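Local coordinates for bacteriocin immunity protein (Pseudomonas aeruginosa, PDB 4UHP) that binds the DNase domain of pyocin AP41 with ultra-high affinity and so probably protects the producing cell from its own toxin, at residues D[15-20]-D[68-72]. Residues are numbered along the deposited sequence; the frame is centred on the assembly and turned at random.
Sequences FLEIIE and PEGIV
Helix residues 15-19 and 68-72 cross at 125° between N-to-C directions, with the axes of these short segments 9.3 Å apart at closest approach; CA pairs Glu20–Pro68 (5.6 Å) and Leu16–Val72 (6.4 Å) set the antiparallel-leaning register. Ile19 N to Phe15 O and Val72 N to Pro68 O (both 3.1 Å) are i+4 helical hydrogen bonds. Across the interface the contacts are chiefly apolar and bury 350 Å². Leu16 (chi1 t, chi2 p) brings CD1 to 3.6 Å from Pro68 CB and 3.8 Å from Val72 CG2. Ile19 (m, m) puts CG2 3.6 Å from Ile71 CD1 and CG1 4.0 Å from Val72 CG2, which also lies at the Phe15 ring edge, 4.2 Å from CD2. Glu20 CG lies 4.0 Å from Pro68 CB, while its carboxylate forms a salt bridge with Lys26. This is a partly buried helix-helix contact of the all-helical colicin/pyocin immunity fold: helix 12-19 meets the start of helix 68-81, Phe45 of helix 31-49 touches Ile19 and Ile71, and helix 56-59 covers Ile71.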
ATOM      1  N   PHE D  15       3.521 -21.408   5.233  1.00 28.89           N
ATOM      2  CA  PHE D  15       3.820 -20.174   4.523  1.00 23.99           C
ATOM      3  C   PHE D  15       2.535 -19.544   3.997  1.00 28.61           C
ATOM      4  O   PHE D  15       2.379 -18.322   4.013  1.00 31.52           O
ATOM      5  CB  PHE D  15       4.799 -20.441   3.381  1.00 24.40           C
ATOM      6  CG  PHE D  15       5.372 -19.197   2.768  1.00 28.45           C
ATOM      7  CD1 PHE D  15       6.345 -18.468   3.430  1.00 32.17           C
ATOM      8  CD2 PHE D  15       4.950 -18.764   1.521  1.00 27.78           C
ATOM      9  CE1 PHE D  15       6.882 -17.327   2.866  1.00 31.13           C
ATOM     10  CE2 PHE D  15       5.481 -17.624   0.951  1.00 26.91           C
ATOM     11  CZ  PHE D  15       6.449 -16.905   1.624  1.00 28.88           C
ATOM     12  N   LEU D  16       1.618 -20.392   3.541  1.00 28.94           N
ATOM     13  CA  LEU D  16       0.299 -19.952   3.099  1.00 31.86           C
ATOM     14  C   LEU D  16      -0.426 -19.217   4.223  1.00 33.44           C
ATOM     15  O   LEU D  16      -1.153 -18.255   3.984  1.00 32.38           O
ATOM     16  CB  LEU D  16      -0.533 -21.146   2.627  1.00 35.32           C
ATOM     17  CG  LEU D  16      -1.965 -20.855   2.171  1.00 34.97           C
ATOM     18  CD1 LEU D  16      -1.966 -19.976   0.928  1.00 32.75           C
ATOM     19  CD2 LEU D  16      -2.726 -22.148   1.921  1.00 37.54           C
ATOM     20  N   GLU D  17      -0.210 -19.685   5.449  1.00 34.67           N
ATOM     21  CA  GLU D  17      -0.785 -19.076   6.644  1.00 35.32           C
ATOM     22  C   GLU D  17      -0.391 -17.608   6.778  1.00 33.06           C
ATOM     23  O   GLU D  17      -1.214 -16.765   7.144  1.00 36.45           O
ATOM     24  CB  GLU D  17      -0.350 -19.862   7.883  1.00 43.25           C
ATOM     25  CG  GLU D  17      -0.770 -19.253   9.205  1.00 54.25           C
ATOM     26  CD  GLU D  17      -0.560 -20.197  10.373  1.00 60.16           C
ATOM     27  OE1 GLU D  17       0.062 -21.262  10.172  1.00 61.10           O
ATOM     28  OE2 GLU D  17      -1.026 -19.879  11.487  1.00 63.90           O
ATOM     29  N   ILE D  18       0.868 -17.308   6.477  1.00 25.83           N
ATOM     30  CA  ILE D  18       1.367 -15.937   6.516  1.00 26.36           C
ATOM     31  C   ILE D  18       0.768 -15.100   5.390  1.00 28.12           C
ATOM     32  O   ILE D  18       0.370 -13.950   5.601  1.00 24.52           O
ATOM     33  CB  ILE D  18       2.905 -15.893   6.414  1.00 28.48           C
ATOM     34  CG1 ILE D  18       3.545 -16.600   7.608  1.00 31.86           C
ATOM     35  CG2 ILE D  18       3.401 -14.460   6.322  1.00 27.19           C
ATOM     36  CD1 ILE D  18       5.055 -16.576   7.581  1.00 36.49           C
ATOM     37  N   ILE D  19       0.706 -15.682   4.195  1.00 25.62           N
ATOM     38  CA  ILE D  19       0.203 -14.971   3.025  1.00 23.64           C
ATOM     39  C   ILE D  19      -1.269 -14.586   3.187  1.00 24.71           C
ATOM     40  O   ILE D  19      -1.690 -13.509   2.760  1.00 18.23           O
ATOM     41  CB  ILE D  19       0.376 -15.809   1.746  1.00 22.61           C
ATOM     42  CG1 ILE D  19       1.840 -16.219   1.579  1.00 23.15           C
ATOM     43  CG2 ILE D  19      -0.084 -15.027   0.531  1.00 21.42           C
ATOM     44  CD1 ILE D  19       2.798 -15.042   1.571  1.00 19.37           C
ATOM     45  N   GLU D  20      -2.043 -15.457   3.826  1.00 25.72           N
ATOM     46  CA  GLU D  20      -3.461 -15.201   4.052  1.00 29.23           C
ATOM     47  C   GLU D  20      -3.683 -13.931   4.874  1.00 30.05           C
ATOM     48  O   GLU D  20      -4.739 -13.303   4.794  1.00 23.03           O
ATOM     49  CB  GLU D  20      -4.113 -16.398   4.746  1.00 35.22           C
ATOM     50  CG  GLU D  20      -4.300 -17.606   3.843  1.00 42.03           C
ATOM     51  CD  GLU D  20      -4.747 -18.843   4.597  1.00 49.11           C
ATOM     52  OE1 GLU D  20      -4.602 -18.874   5.837  1.00 52.33           O
ATOM     53  OE2 GLU D  20      -5.237 -19.790   3.945  1.00 51.96           O
ATOM     54  N   PRO D  68      -4.075 -15.995  -2.138  1.00 21.15           N
ATOM     55  CA  PRO D  68      -2.985 -16.565  -1.337  1.00 20.70           C
ATOM     56  C   PRO D  68      -2.357 -17.800  -1.979  1.00 27.91           C
ATOM     57  O   PRO D  68      -1.134 -17.920  -1.984  1.00 24.93           O
ATOM     58  CB  PRO D  68      -3.679 -16.928  -0.024  1.00 26.31           C
ATOM     59  CG  PRO D  68      -4.769 -15.909   0.102  1.00 27.45           C
ATOM     60  CD  PRO D  68      -5.237 -15.628  -1.303  1.00 25.74           C
ATOM     61  N   GLU D  69      -3.187 -18.685  -2.525  1.00 21.85           N
ATOM     62  CA  GLU D  69      -2.709 -19.885  -3.208  1.00 25.58           C
ATOM     63  C   GLU D  69      -1.853 -19.540  -4.425  1.00 26.97           C
ATOM     64  O   GLU D  69      -0.836 -20.185  -4.681  1.00 27.97           O
ATOM     65  CB  GLU D  69      -3.892 -20.760  -3.633  1.00 30.80           C
ATOM     66  CG  GLU D  69      -4.709 -21.330  -2.481  1.00 33.06           C
ATOM     67  CD  GLU D  69      -4.077 -22.566  -1.865  1.00 39.19           C
ATOM     68  OE1 GLU D  69      -2.957 -22.938  -2.278  1.00 36.84           O
ATOM     69  OE2 GLU D  69      -4.705 -23.173  -0.971  1.00 47.74           O
ATOM     70  N   GLY D  70      -2.270 -18.520  -5.171  1.00 21.34           N
ATOM     71  CA  GLY D  70      -1.537 -18.075  -6.343  1.00 20.98           C
ATOM     72  C   GLY D  70      -0.189 -17.472  -5.993  1.00 27.56           C
ATOM     73  O   GLY D  70       0.803 -17.706  -6.685  1.00 26.90           O
ATOM     74  N   ILE D  71      -0.158 -16.690  -4.917  1.00 24.46           N
ATOM     75  CA  ILE D  71       1.079 -16.091  -4.425  1.00 20.42           C
ATOM     76  C   ILE D  71       2.092 -17.169  -4.039  1.00 24.84           C
ATOM     77  O   ILE D  71       3.263 -17.104  -4.418  1.00 23.30           O
ATOM     78  CB  ILE D  71       0.815 -15.181  -3.213  1.00 18.07           C
ATOM     79  CG1 ILE D  71      -0.088 -14.014  -3.621  1.00 19.66           C
ATOM     80  CG2 ILE D  71       2.125 -14.673  -2.636  1.00 19.88           C
ATOM     81  CD1 ILE D  71      -0.519 -13.134  -2.475  1.00 19.88           C
ATOM     82  N   VAL D  72       1.633 -18.158  -3.281  1.00 27.45           N
ATOM     83  CA  VAL D  72       2.484 -19.273  -2.886  1.00 30.64           C
ATOM     84  C   VAL D  72       2.993 -20.024  -4.114  1.00 28.44           C
ATOM     85  O   VAL D  72       4.170 -20.377  -4.192  1.00 28.74           O
ATOM     86  CB  VAL D  72       1.739 -20.248  -1.950  1.00 31.40           C
ATOM     87  CG1 VAL D  72       2.553 -21.517  -1.734  1.00 29.63           C
ATOM     88  CG2 VAL D  72       1.434 -19.575  -0.621  1.00 26.81           C
TER